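Extracellular solute-binding protein family 1 (Kribbella flavida, PDB 5IXP) probably binds a solute outside the membrane and delivers it to an ABC transporter, as in other extracellular solute-binding proteins of family 1. Local coordinates at residues Y183-R188 / K349-P354; K68-A73 / A99-G104; S15-E20 / I301-K306. One frame throughout, in Å; residues are numbered along the deposited sequence.

Contact 1. Residues Y183-R188 / K349-P354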
ATOM      1  N   TYR A 183      -4.185  16.723   6.859  1.00 23.03           N
ATOM      2  CA  TYR A 183      -3.211  17.792   7.000  1.00 24.50           C
ATOM      3  C   TYR A 183      -3.218  18.723   5.802  1.00 26.54           C
ATOM      4  O   TYR A 183      -3.410  18.299   4.659  1.00 29.10           O
ATOM      5  CB  TYR A 183      -1.794  17.241   7.171  1.00 28.55           C
ATOM      6  CG  TYR A 183      -1.504  16.649   8.529  1.00 27.04           C
ATOM      7  CD1 TYR A 183      -1.030  17.443   9.562  1.00 26.94           C
ATOM      8  CD2 TYR A 183      -1.700  15.294   8.775  1.00 28.78           C
ATOM      9  CE1 TYR A 183      -0.751  16.904  10.806  1.00 30.53           C
ATOM     10  CE2 TYR A 183      -1.424  14.742  10.016  1.00 27.59           C
ATOM     11  CZ  TYR A 183      -0.947  15.553  11.028  1.00 30.51           C
ATOM     12  OH  TYR A 183      -0.664  15.014  12.265  1.00 33.10           O
ATOM     13  N   SER A 184      -2.988  20.002   6.082  1.00 31.60           N
ATOM     14  CA  SER A 184      -2.548  20.925   5.053  1.00 37.06           C
ATOM     15  C   SER A 184      -1.084  20.658   4.711  1.00 40.70           C
ATOM     16  O   SER A 184      -0.379  19.911   5.397  1.00 38.63           O
ATOM     17  CB  SER A 184      -2.705  22.368   5.518  1.00 38.66           C
ATOM     18  OG  SER A 184      -1.626  22.730   6.371  1.00 39.49           O
ATOM     19  N   ASN A 185      -0.612  21.312   3.650  1.00 45.34           N
ATOM     20  CA  ASN A 185       0.772  21.125   3.232  1.00 52.01           C
ATOM     21  C   ASN A 185       1.783  21.683   4.226  1.00 53.09           C
ATOM     22  O   ASN A 185       2.969  21.352   4.126  1.00 56.43           O
ATOM     23  CB  ASN A 185       0.985  21.751   1.858  1.00 51.55           C
ATOM     24  CG  ASN A 185       0.541  20.839   0.746  1.00 56.43           C
ATOM     25  OD1 ASN A 185       0.824  19.641   0.770  1.00 58.92           O
ATOM     26  ND2 ASN A 185      -0.175  21.389  -0.227  1.00 60.00           N
ATOM     27  N   GLN A 186       1.354  22.506   5.181  1.00 50.73           N
ATOM     28  CA  GLN A 186       2.236  22.994   6.233  1.00 51.50           C
ATOM     29  C   GLN A 186       2.052  22.229   7.540  1.00 47.88           C
ATOM     30  O   GLN A 186       2.277  22.784   8.621  1.00 45.84           O
ATOM     31  CB  GLN A 186       2.027  24.493   6.455  1.00 52.66           C
ATOM     32  CG  GLN A 186       2.241  25.343   5.208  1.00 55.64           C
ATOM     33  CD  GLN A 186       1.003  25.433   4.336  1.00 56.31           C
ATOM     34  OE1 GLN A 186      -0.114  25.211   4.800  1.00 57.53           O
ATOM     35  NE2 GLN A 186       1.200  25.752   3.063  1.00 56.85           N
ATOM     36  N   ASP A 187       1.643  20.959   7.454  1.00 46.66           N
ATOM     37  CA  ASP A 187       1.465  20.085   8.617  1.00 47.28           C
ATOM     38  C   ASP A 187       0.447  20.634   9.612  1.00 44.68           C
ATOM     39  O   ASP A 187       0.544  20.392  10.817  1.00 46.77           O
ATOM     40  CB  ASP A 187       2.795  19.804   9.320  1.00 51.50           C
ATOM     41  CG  ASP A 187       3.669  18.843   8.543  1.00 55.68           C
ATOM     42  OD1 ASP A 187       3.113  18.028   7.778  1.00 54.13           O
ATOM     43  OD2 ASP A 187       4.908  18.900   8.696  1.00 59.09           O
ATOM     44  N   ARG A 188      -0.551  21.355   9.117  0.52 43.32           N
ATOM     45  CA  ARG A 188      -1.630  21.856   9.955  0.52 41.73           C
ATOM     46  C   ARG A 188      -2.786  20.859   9.923  0.52 37.85           C
ATOM     47  O   ARG A 188      -3.311  20.549   8.847  0.52 35.90           O
ATOM     48  CB  ARG A 188      -2.075  23.232   9.467  0.52 43.18           C
ATOM     49  CG  ARG A 188      -3.115  23.891  10.334  0.52 46.93           C
ATOM     50  CD  ARG A 188      -4.120  24.618   9.478  0.52 50.03           C
ATOM     51  NE  ARG A 188      -5.407  24.694  10.147  0.52 53.28           N
ATOM     52  CZ  ARG A 188      -6.574  24.730   9.520  0.52 55.68           C
ATOM     53  NH1 ARG A 188      -7.687  24.799  10.228  0.52 57.47           N
ATOM     54  NH2 ARG A 188      -6.630  24.688   8.194  0.52 54.55           N
ATOM     55  N   LYS A 349      -1.435  13.020  -4.215  1.00 40.86           N
ATOM     56  CA  LYS A 349      -1.182  14.431  -3.965  1.00 44.38           C
ATOM     57  C   LYS A 349      -1.428  14.790  -2.509  1.00 41.18           C
ATOM     58  O   LYS A 349      -1.339  15.969  -2.149  1.00 45.69           O
ATOM     59  CB  LYS A 349      -2.041  15.318  -4.878  1.00 49.85           C
ATOM     60  CG  LYS A 349      -2.043  14.889  -6.351  1.00 54.58           C
ATOM     61  CD  LYS A 349      -2.170  16.070  -7.315  1.00 58.46           C
ATOM     62  CE  LYS A 349      -2.936  17.230  -6.699  1.00 61.03           C
ATOM     63  NZ  LYS A 349      -2.716  18.501  -7.449  1.00 62.17           N
ATOM     64  N   GLN A 350      -1.719  13.805  -1.668  1.00 36.99           N
ATOM     65  CA  GLN A 350      -2.084  14.024  -0.277  1.00 31.28           C
ATOM     66  C   GLN A 350      -0.835  14.108   0.593  1.00 31.14           C
ATOM     67  O   GLN A 350      -0.006  13.191   0.592  1.00 31.84           O
ATOM     68  CB  GLN A 350      -2.997  12.889   0.177  1.00 31.63           C
ATOM     69  CG  GLN A 350      -3.277  12.807   1.628  1.00 33.46           C
ATOM     70  CD  GLN A 350      -4.181  11.635   1.919  1.00 29.67           C
ATOM     71  OE1 GLN A 350      -3.982  10.903   2.888  1.00 28.96           O
ATOM     72  NE2 GLN A 350      -5.179  11.436   1.059  1.00 23.69           N
ATOM     73  N   HIS A 351      -0.703  15.200   1.340  1.00 33.19           N
ATOM     74  CA  HIS A 351       0.380  15.320   2.303  1.00 33.20           C
ATOM     75  C   HIS A 351       0.043  14.536   3.566  1.00 30.53           C
ATOM     76  O   HIS A 351      -1.087  14.586   4.060  1.00 30.52           O
ATOM     77  CB  HIS A 351       0.630  16.789   2.641  1.00 35.96           C
ATOM     78  CG  HIS A 351       1.671  16.990   3.692  1.00 43.85           C
ATOM     79  ND1 HIS A 351       2.976  16.578   3.532  1.00 48.71           N
ATOM     80  CD2 HIS A 351       1.597  17.541   4.926  1.00 46.98           C
ATOM     81  CE1 HIS A 351       3.664  16.872   4.621  1.00 49.75           C
ATOM     82  NE2 HIS A 351       2.850  17.457   5.483  1.00 49.41           N
ATOM     83  N   LYS A 352       1.023  13.799   4.081  1.00 31.14           N
ATOM     84  CA  LYS A 352       0.876  13.051   5.326  1.00 31.81           C
ATOM     85  C   LYS A 352       1.667  13.761   6.413  1.00 29.29           C
ATOM     86  O   LYS A 352       2.896  13.845   6.329  1.00 35.36           O
ATOM     87  CB  LYS A 352       1.373  11.613   5.179  1.00 34.58           C
ATOM     88  CG  LYS A 352       0.925  10.893   3.924  1.00 37.64           C
ATOM     89  CD  LYS A 352      -0.359  10.147   4.151  1.00 34.36           C
ATOM     90  CE  LYS A 352      -0.699   9.287   2.941  1.00 35.85           C
ATOM     91  NZ  LYS A 352      -1.851   8.409   3.220  1.00 39.42           N
ATOM     92  N   GLY A 353       0.976  14.246   7.437  1.00 25.30           N
ATOM     93  CA  GLY A 353       1.619  14.974   8.507  1.00 26.02           C
ATOM     94  C   GLY A 353       2.190  14.090   9.600  1.00 28.38           C
ATOM     95  O   GLY A 353       2.122  12.860   9.539  1.00 27.55           O
ATOM     96  N   PRO A 354       2.742  14.718  10.645  1.00 29.98           N
ATOM     97  CA  PRO A 354       3.574  13.971  11.607  1.00 28.40           C
ATOM     98  C   PRO A 354       2.832  12.908  12.389  1.00 29.22           C
ATOM     99  O   PRO A 354       3.473  11.996  12.921  1.00 31.20           O
ATOM    100  CB  PRO A 354       4.102  15.068  12.547  1.00 29.38           C
ATOM    101  CG  PRO A 354       3.895  16.351  11.816  1.00 32.66           C
ATOM    102  CD  PRO A 354       2.680  16.152  10.962  1.00 29.93           C
TER
HETATM  103  O   HOH W   1      -3.653  15.579   3.917  1.00 25.67           O

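Contact 2. Residues K68-A73 / A99-G104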
ATOM      1  N   LYS A  68       6.262   9.597   9.643  1.00 26.09           N
ATOM      2  CA  LYS A  68       6.861   9.907  10.935  1.00 29.49           C
ATOM      3  C   LYS A  68       8.320  10.317  10.784  1.00 30.41           C
ATOM      4  O   LYS A  68       8.826  11.120  11.573  1.00 36.92           O
ATOM      5  CB  LYS A  68       6.721   8.699  11.863  1.00 31.73           C
ATOM      6  CG  LYS A  68       7.351   8.866  13.236  1.00 38.50           C
ATOM      7  CD  LYS A  68       6.724   7.923  14.258  1.00 44.83           C
ATOM      8  CE  LYS A  68       7.564   7.853  15.536  1.00 49.99           C
ATOM      9  NZ  LYS A  68       7.047   6.843  16.511  1.00 50.66           N
ATOM     10  N   TYR A  69       9.007   9.809   9.766  1.00 24.18           N
ATOM     11  CA  TYR A  69      10.421  10.106   9.624  1.00 21.24           C
ATOM     12  C   TYR A  69      10.694  11.240   8.652  1.00 22.09           C
ATOM     13  O   TYR A  69      11.765  11.853   8.730  1.00 23.32           O
ATOM     14  CB  TYR A  69      11.172   8.825   9.245  1.00 22.62           C
ATOM     15  CG  TYR A  69      11.010   7.857  10.382  1.00 21.71           C
ATOM     16  CD1 TYR A  69      11.741   8.016  11.547  1.00 23.43           C
ATOM     17  CD2 TYR A  69      10.051   6.861  10.343  1.00 23.51           C
ATOM     18  CE1 TYR A  69      11.563   7.167  12.630  1.00 24.92           C
ATOM     19  CE2 TYR A  69       9.864   6.009  11.418  1.00 25.76           C
ATOM     20  CZ  TYR A  69      10.628   6.171  12.554  1.00 24.93           C
ATOM     21  OH  TYR A  69      10.445   5.336  13.614  1.00 29.55           O
ATOM     22  N   LEU A  70       9.739  11.567   7.776  1.00 22.34           N
ATOM     23  CA  LEU A  70       9.823  12.833   7.062  1.00 25.32           C
ATOM     24  C   LEU A  70       9.896  13.994   8.046  1.00 28.55           C
ATOM     25  O   LEU A  70      10.621  14.969   7.819  1.00 28.90           O
ATOM     26  CB  LEU A  70       8.627  12.995   6.122  1.00 26.07           C
ATOM     27  CG  LEU A  70       8.569  12.063   4.899  1.00 26.44           C
ATOM     28  CD1 LEU A  70       7.206  12.140   4.208  1.00 27.95           C
ATOM     29  CD2 LEU A  70       9.681  12.379   3.918  1.00 23.51           C
ATOM     30  N   ALA A  71       9.174  13.894   9.161  1.00 30.68           N
ATOM     31  CA  ALA A  71       9.237  14.935  10.180  1.00 32.07           C
ATOM     32  C   ALA A  71      10.566  14.941  10.923  1.00 31.46           C
ATOM     33  O   ALA A  71      10.868  15.916  11.620  1.00 33.47           O
ATOM     34  CB  ALA A  71       8.080  14.776  11.173  1.00 32.59           C
ATOM     35  N   LYS A  72      11.363  13.882  10.788  1.00 29.46           N
ATOM     36  CA  LYS A  72      12.683  13.791  11.394  1.00 27.24           C
ATOM     37  C   LYS A  72      13.777  13.762  10.335  1.00 26.46           C
ATOM     38  O   LYS A  72      14.817  13.129  10.527  1.00 27.91           O
ATOM     39  CB  LYS A  72      12.776  12.551  12.283  1.00 25.74           C
ATOM     40  CG  LYS A  72      11.810  12.550  13.442  1.00 29.78           C
ATOM     41  CD  LYS A  72      11.871  11.235  14.197  1.00 33.44           C
ATOM     42  CE  LYS A  72      11.146  11.336  15.523  1.00 39.39           C
ATOM     43  NZ  LYS A  72      11.762  12.374  16.398  1.00 41.19           N
ATOM     44  N   ALA A  73      13.554  14.446   9.209  1.00 25.39           N
ATOM     45  CA  ALA A  73      14.448  14.295   8.067  1.00 22.25           C
ATOM     46  C   ALA A  73      15.869  14.746   8.369  1.00 23.03           C
ATOM     47  O   ALA A  73      16.794  14.317   7.670  1.00 23.49           O
ATOM     48  CB  ALA A  73      13.908  15.057   6.865  1.00 26.63           C
ATOM     49  N   ALA A  99       8.531   9.898  -0.338  1.00 20.82           N
ATOM     50  CA  ALA A  99       9.749   9.944   0.464  1.00 19.08           C
ATOM     51  C   ALA A  99      10.459  11.289   0.348  1.00 20.80           C
ATOM     52  O   ALA A  99      11.661  11.382   0.631  1.00 19.14           O
ATOM     53  CB  ALA A  99      10.697   8.806   0.066  1.00 20.29           C
ATOM     54  N   THR A 100       9.740  12.332  -0.061  1.00 22.68           N
ATOM     55  CA  THR A 100      10.289  13.676  -0.202  1.00 23.07           C
ATOM     56  C   THR A 100       9.648  14.585   0.836  1.00 29.21           C
ATOM     57  O   THR A 100       8.424  14.571   1.006  1.00 30.10           O
ATOM     58  CB  THR A 100      10.047  14.226  -1.610  1.00 23.54           C
ATOM     59  OG1 THR A 100      10.583  13.315  -2.569  1.00 24.69           O
ATOM     60  CG2 THR A 100      10.725  15.590  -1.795  1.00 22.93           C
ATOM     61  N   THR A 101      10.477  15.360   1.530  1.00 29.09           N
ATOM     62  CA  THR A 101      10.002  16.289   2.539  1.00 28.67           C
ATOM     63  C   THR A 101       9.350  17.498   1.881  1.00 29.50           C
ATOM     64  O   THR A 101       9.478  17.733   0.679  1.00 35.93           O
ATOM     65  CB  THR A 101      11.150  16.776   3.414  1.00 31.10           C
ATOM     66  OG1 THR A 101      12.036  17.569   2.615  1.00 33.71           O
ATOM     67  CG2 THR A 101      11.912  15.589   4.008  1.00 31.78           C
ATOM     68  N   SER A 102       8.668  18.293   2.707  1.00 37.19           N
ATOM     69  CA  SER A 102       8.071  19.532   2.218  1.00 39.15           C
ATOM     70  C   SER A 102       9.114  20.449   1.601  1.00 39.56           C
ATOM     71  O   SER A 102       8.819  21.169   0.643  1.00 41.41           O
ATOM     72  CB  SER A 102       7.349  20.246   3.356  1.00 43.65           C
ATOM     73  OG  SER A 102       6.319  19.427   3.889  1.00 52.13           O
ATOM     74  N   ASP A 103      10.338  20.422   2.115  1.00 40.53           N
ATOM     75  CA  ASP A 103      11.399  21.295   1.639  1.00 40.16           C
ATOM     76  C   ASP A 103      12.229  20.674   0.524  1.00 37.78           C
ATOM     77  O   ASP A 103      13.218  21.277   0.098  1.00 40.57           O
ATOM     78  CB  ASP A 103      12.310  21.697   2.802  1.00 43.94           C
ATOM     79  CG  ASP A 103      12.827  20.502   3.570  1.00 49.12           C
ATOM     80  OD1 ASP A 103      12.216  20.138   4.599  1.00 52.73           O
ATOM     81  OD2 ASP A 103      13.837  19.915   3.133  1.00 51.63           O
ATOM     82  N   GLY A 104      11.867  19.479   0.055  1.00 36.57           N
ATOM     83  CA  GLY A 104      12.500  18.890  -1.105  1.00 33.20           C
ATOM     84  C   GLY A 104      13.559  17.839  -0.837  1.00 30.59           C
ATOM     85  O   GLY A 104      14.111  17.290  -1.799  1.00 28.65           O
TER

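Contact 3. Residues S15-E20 / I301-K306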
ATOM      1  N   SER A  15      18.781 -11.447  -1.107  1.00 13.77           N
ATOM      2  CA  SER A  15      19.914 -12.306  -0.742  1.00 17.11           C
ATOM      3  C   SER A  15      20.891 -12.506  -1.903  1.00 18.58           C
ATOM      4  O   SER A  15      22.113 -12.385  -1.727  1.00 16.59           O
ATOM      5  CB  SER A  15      19.417 -13.658  -0.233  1.00 20.41           C
ATOM      6  OG  SER A  15      18.734 -13.497   1.002  1.00 26.98           O
ATOM      7  N   ASP A  16      20.380 -12.823  -3.096  1.00 15.56           N
ATOM      8  CA  ASP A  16      21.289 -12.995  -4.230  1.00 19.87           C
ATOM      9  C   ASP A  16      21.909 -11.671  -4.644  1.00 19.03           C
ATOM     10  O   ASP A  16      23.047 -11.642  -5.126  1.00 17.94           O
ATOM     11  CB  ASP A  16      20.567 -13.602  -5.437  1.00 25.28           C
ATOM     12  CG  ASP A  16      19.981 -14.966  -5.149  1.00 37.94           C
ATOM     13  OD1 ASP A  16      20.566 -15.700  -4.323  1.00 42.25           O
ATOM     14  OD2 ASP A  16      18.934 -15.301  -5.754  1.00 42.33           O
ATOM     15  N   LEU A  17      21.172 -10.571  -4.470  1.00 15.60           N
ATOM     16  CA  LEU A  17      21.684  -9.274  -4.886  1.00 13.64           C
ATOM     17  C   LEU A  17      22.903  -8.879  -4.066  1.00 15.56           C
ATOM     18  O   LEU A  17      23.848  -8.297  -4.607  1.00 13.75           O
ATOM     19  CB  LEU A  17      20.598  -8.207  -4.772  1.00 13.87           C
ATOM     20  CG  LEU A  17      19.327  -8.486  -5.571  1.00 18.40           C
ATOM     21  CD1 LEU A  17      18.426  -7.269  -5.577  1.00 16.87           C
ATOM     22  CD2 LEU A  17      19.677  -8.905  -6.983  1.00 21.97           C
ATOM     23  N   TYR A  18      22.900  -9.184  -2.759  1.00 13.70           N
ATOM     24  CA  TYR A  18      24.063  -8.857  -1.939  1.00 11.03           C
ATOM     25  C   TYR A  18      25.304  -9.565  -2.461  1.00 15.42           C
ATOM     26  O   TYR A  18      26.391  -8.976  -2.501  1.00 15.01           O
ATOM     27  CB  TYR A  18      23.834  -9.250  -0.480  1.00 10.42           C
ATOM     28  CG  TYR A  18      22.635  -8.621   0.196  1.00 12.13           C
ATOM     29  CD1 TYR A  18      22.271  -7.300  -0.057  1.00 11.00           C
ATOM     30  CD2 TYR A  18      21.881  -9.351   1.118  1.00 11.86           C
ATOM     31  CE1 TYR A  18      21.174  -6.717   0.590  1.00  9.84           C
ATOM     32  CE2 TYR A  18      20.783  -8.777   1.771  1.00 12.99           C
ATOM     33  CZ  TYR A  18      20.439  -7.464   1.501  1.00 12.87           C
ATOM     34  OH  TYR A  18      19.354  -6.897   2.140  1.00 13.33           O
ATOM     35  N   ARG A  19      25.162 -10.838  -2.852  0.58 12.52           N
ATOM     36  CA  ARG A  19      26.292 -11.581  -3.406  0.58 15.04           C
ATOM     37  C   ARG A  19      26.784 -10.939  -4.694  0.58 16.81           C
ATOM     38  O   ARG A  19      27.997 -10.811  -4.913  0.58 15.64           O
ATOM     39  CB  ARG A  19      25.899 -13.035  -3.663  0.58 15.11           C
ATOM     40  CG  ARG A  19      25.482 -13.792  -2.422  0.58 19.86           C
ATOM     41  CD  ARG A  19      25.161 -15.257  -2.701  0.58 23.81           C
ATOM     42  NE  ARG A  19      24.572 -15.890  -1.526  0.58 28.29           N
ATOM     43  CZ  ARG A  19      23.285 -16.195  -1.401  0.58 31.15           C
ATOM     44  NH1 ARG A  19      22.437 -15.956  -2.397  0.58 29.03           N
ATOM     45  NH2 ARG A  19      22.847 -16.755  -0.281  0.58 33.73           N
ATOM     46  N   GLU A  20      25.852 -10.536  -5.560  0.58 16.31           N
ATOM     47  CA  GLU A  20      26.219  -9.888  -6.813  0.58 14.75           C
ATOM     48  C   GLU A  20      26.975  -8.592  -6.559  0.58 15.30           C
ATOM     49  O   GLU A  20      28.003  -8.322  -7.191  0.58 16.69           O
ATOM     50  CB  GLU A  20      24.964  -9.620  -7.645  0.58 15.85           C
ATOM     51  CG  GLU A  20      24.278 -10.872  -8.132  0.58 18.73           C
ATOM     52  CD  GLU A  20      22.980 -10.586  -8.857  0.58 21.48           C
ATOM     53  OE1 GLU A  20      22.461  -9.458  -8.740  0.58 24.47           O
ATOM     54  OE2 GLU A  20      22.482 -11.492  -9.545  0.58 26.17           O
ATOM     55  N   ILE A 301      13.649  -6.003 -11.206  1.00 13.92           N
ATOM     56  CA  ILE A 301      13.194  -7.145 -11.996  1.00 12.39           C
ATOM     57  C   ILE A 301      13.625  -8.457 -11.348  1.00 13.85           C
ATOM     58  O   ILE A 301      12.842  -9.412 -11.274  1.00 15.20           O
ATOM     59  CB  ILE A 301      13.699  -7.030 -13.444  1.00 15.33           C
ATOM     60  CG1 ILE A 301      12.977  -5.876 -14.145  1.00 17.89           C
ATOM     61  CG2 ILE A 301      13.501  -8.361 -14.179  1.00 16.41           C
ATOM     62  CD1 ILE A 301      13.619  -5.448 -15.432  1.00 21.92           C
ATOM     63  N   LYS A 302      14.869  -8.532 -10.859  1.00 14.31           N
ATOM     64  CA  LYS A 302      15.314  -9.753 -10.191  1.00 16.74           C
ATOM     65  C   LYS A 302      14.450 -10.064  -8.974  1.00 17.80           C
ATOM     66  O   LYS A 302      14.074 -11.222  -8.750  1.00 16.95           O
ATOM     67  CB  LYS A 302      16.780  -9.634  -9.782  1.00 17.15           C
ATOM     68  CG  LYS A 302      17.738  -9.546 -10.938  1.00 21.11           C
ATOM     69  CD  LYS A 302      19.129  -9.206 -10.422  1.00 22.60           C
ATOM     70  CE  LYS A 302      20.063  -8.777 -11.527  1.00 25.23           C
ATOM     71  NZ  LYS A 302      21.292  -8.154 -10.967  1.00 25.05           N
ATOM     72  N   VAL A 303      14.125  -9.040  -8.179  1.00 15.42           N
ATOM     73  CA  VAL A 303      13.281  -9.230  -7.002  1.00 14.03           C
ATOM     74  C   VAL A 303      11.881  -9.663  -7.419  1.00 14.17           C
ATOM     75  O   VAL A 303      11.280 -10.551  -6.799  1.00 14.30           O
ATOM     76  CB  VAL A 303      13.253  -7.935  -6.161  1.00 15.34           C
ATOM     77  CG1 VAL A 303      12.186  -8.007  -5.070  1.00 17.17           C
ATOM     78  CG2 VAL A 303      14.655  -7.636  -5.562  1.00 15.79           C
ATOM     79  N   PHE A 304      11.341  -9.044  -8.474  1.00 13.17           N
ATOM     80  CA  PHE A 304      10.037  -9.450  -8.991  1.00 14.02           C
ATOM     81  C   PHE A 304      10.012 -10.939  -9.336  1.00 15.31           C
ATOM     82  O   PHE A 304       9.059 -11.647  -8.996  1.00 17.23           O
ATOM     83  CB  PHE A 304       9.681  -8.607 -10.219  1.00 14.00           C
ATOM     84  CG  PHE A 304       8.420  -9.049 -10.915  1.00 18.94           C
ATOM     85  CD1 PHE A 304       7.178  -8.738 -10.384  1.00 21.18           C
ATOM     86  CD2 PHE A 304       8.479  -9.752 -12.117  1.00 21.03           C
ATOM     87  CE1 PHE A 304       6.008  -9.136 -11.029  1.00 25.07           C
ATOM     88  CE2 PHE A 304       7.317 -10.150 -12.763  1.00 23.93           C
ATOM     89  CZ  PHE A 304       6.083  -9.841 -12.222  1.00 24.74           C
ATOM     90  N   LYS A 305      11.049 -11.436 -10.013  1.00 17.02           N
ATOM     91  CA  LYS A 305      11.044 -12.852 -10.354  1.00 19.18           C
ATOM     92  C   LYS A 305      11.279 -13.730  -9.142  1.00 20.25           C
ATOM     93  O   LYS A 305      10.774 -14.852  -9.095  1.00 21.58           O
ATOM     94  CB  LYS A 305      12.065 -13.151 -11.444  1.00 24.13           C
ATOM     95  CG  LYS A 305      12.034 -12.137 -12.568  1.00 30.77           C
ATOM     96  CD  LYS A 305      12.765 -12.641 -13.775  1.00 40.64           C
ATOM     97  CE  LYS A 305      14.234 -12.766 -13.499  1.00 48.26           C
ATOM     98  NZ  LYS A 305      15.030 -12.016 -14.516  1.00 53.89           N
ATOM     99  N   LYS A 306      12.019 -13.243  -8.152  1.00 20.99           N
ATOM    100  CA  LYS A 306      12.335 -14.070  -6.995  1.00 21.27           C
ATOM    101  C   LYS A 306      11.161 -14.160  -6.025  1.00 19.36           C
ATOM    102  O   LYS A 306      10.792 -15.258  -5.590  1.00 21.59           O
ATOM    103  CB  LYS A 306      13.572 -13.522  -6.286  1.00 21.44           C
ATOM    104  CG  LYS A 306      14.191 -14.500  -5.299  1.00 29.15           C
ATOM    105  CD  LYS A 306      15.320 -13.852  -4.507  1.00 36.52           C
ATOM    106  CE  LYS A 306      16.020 -14.870  -3.607  1.00 41.58           C
ATOM    107  NZ  LYS A 306      16.573 -16.015  -4.394  1.00 43.68           N
TER

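Contact 1. Residues Y183-R188 / K349-P354
Two loops of the periplasmic-binding-protein fold meet here. Loop 183-188 connects helix 167-175 to helix 195-209, and loop 349-354 leads into helix 356-371. The first is folded by a type I beta turn from S184 to D187. S184 OG accepts from the backbone N of Q186, an ST turn. The turn places the carboxylate of D187 beside H351. H351 has CG anti to its backbone N (chi1 176°), and its NE2-H donates to D187 OD1 at a very short 2.4 Å. The bond is fairly straight, 162° at the hydrogen. OD1 lies close to the imidazole plane, but NE2 meets it from above the carboxylate plane. The carboxylate would probably favour a protonated imidazole. S184 O sits 3.1 Å from H351 CD2, and the amide oxygen N185 OD1 comes 3.4 Å from H351 CB.

The second half of the contact is the Y183 ring, which lies over G353 and has P354 obliquely beside it. This join ties the loop after helix 167-175 to the approach of helix 356-371. G353 CA makes a CH-pi contact over the ring face, 3.3 Å from the Y183 ring centroid. A side chain on G353 would run into the ring, so glycine permits this close approach. The P354 and Y183 side chains cross obliquely, with P354 CD 3.5 Å from Y183 CE1. The hydroxyl of Y183 accepts from the backbone N of R355, the residue after P354. An alanine in place of Y183 would remove the ring and hydroxyl, and would probably leave G353 and P354 poorly covered and loosen the start of helix 356-371. Water 1 bridges the two backbones, taking the N-H of Y183 and lying 2.8 Å from H351 O.

Contact 2. Residues K68-A73 / A99-G104
The contact across the two segments is apolar. L70 carries most of it. Its CG stands anti to the carbonyl carbon, and its CD2 branch comes up against the main chain of the other segment. L70 CD2 is 3.8 Å from both A99 C and T100 C. L70 CD2 also lies 3.9 Å from T101 CG2. A73 adds a second methyl pair, with its CB 3.5 Å from T101 CG2.

No hydrogen bond crosses between the segments; polar groups bond locally, for example to R105. A type I turn from L70 to A73 leads out of the helix and carries A73 round to face T101. Another type I turn, T101 to G104, is closed by G104 N donating to T101 O at 3.0 Å. T101 OG1 occupies the crowded position between N and the carbonyl carbon (chi1 67°), where it accepts from the backbone N of R105. D103 OD2 pairs with R105 in a salt bridge.

L70 also touches I107, just before strand 108-121. The contact thus joins helix 66-70 and the turn it runs into to the link between helix 93-98 and that strand, while Y69 packs on helix 38-51.

Contact 3. Residues S15-E20 / I301-K306
K302 and E20 both start with CG anti to the carbonyl carbon (chi1 -66° and -67°) and run on extended, so they meet tip to tip. K306 starts differently: CG is anti to its backbone N, and the chain bends only at its last torsion (chi4 58°), turning NZ to D16. K302 and K306 each form a salt bridge. K302 NZ donates to E20 OE1 at 2.8 Å, and K306 NZ donates to D16 OD2 at the same length. Both oxygens are met from above their carboxylate planes. R19 NH1 binds the other oxygen of D16, OD1, at 2.7 Å, so D16 lies between two cations and would probably stay ionised.

The contact pairs helix 15-24 with helix 297-307 of the binding-protein fold. The two segments run at 144°, with axes 10.7 Å apart. L17 packs beside the E20-K302 bridge, on the side of V303: its CD2 lies tightly against K302 CD at 3.5 Å, and its CD1 meets V303 CG2 at 3.8 Å. L17 and E20 also touch W293 of helix 284-294. K302 NZ has a second partner in Q299.

How the contacts relate
Contacts 1 and 2 are neighbours, with centres about 11 Å apart. S102 of contact 2 packs on H351 and N185 of contact 1, and A71 packs on P354. Contact 3 is remote, its centre about 35 Å from that of contact 1 and about 29 Å from that of contact 2. Contacts 1 and 2 are built largely from loops and turns, whereas contact 3 pairs two helices. Contact 2 is the most buried, and its methyl groups meet each other and the backbone. Contacts 1 and 3 are partly buried and mix polar with apolar contacts. Contact 1 uses a histidine-carboxylate bond and a ring over glycine; contact 3 uses lysine salt bridges beside a leucine.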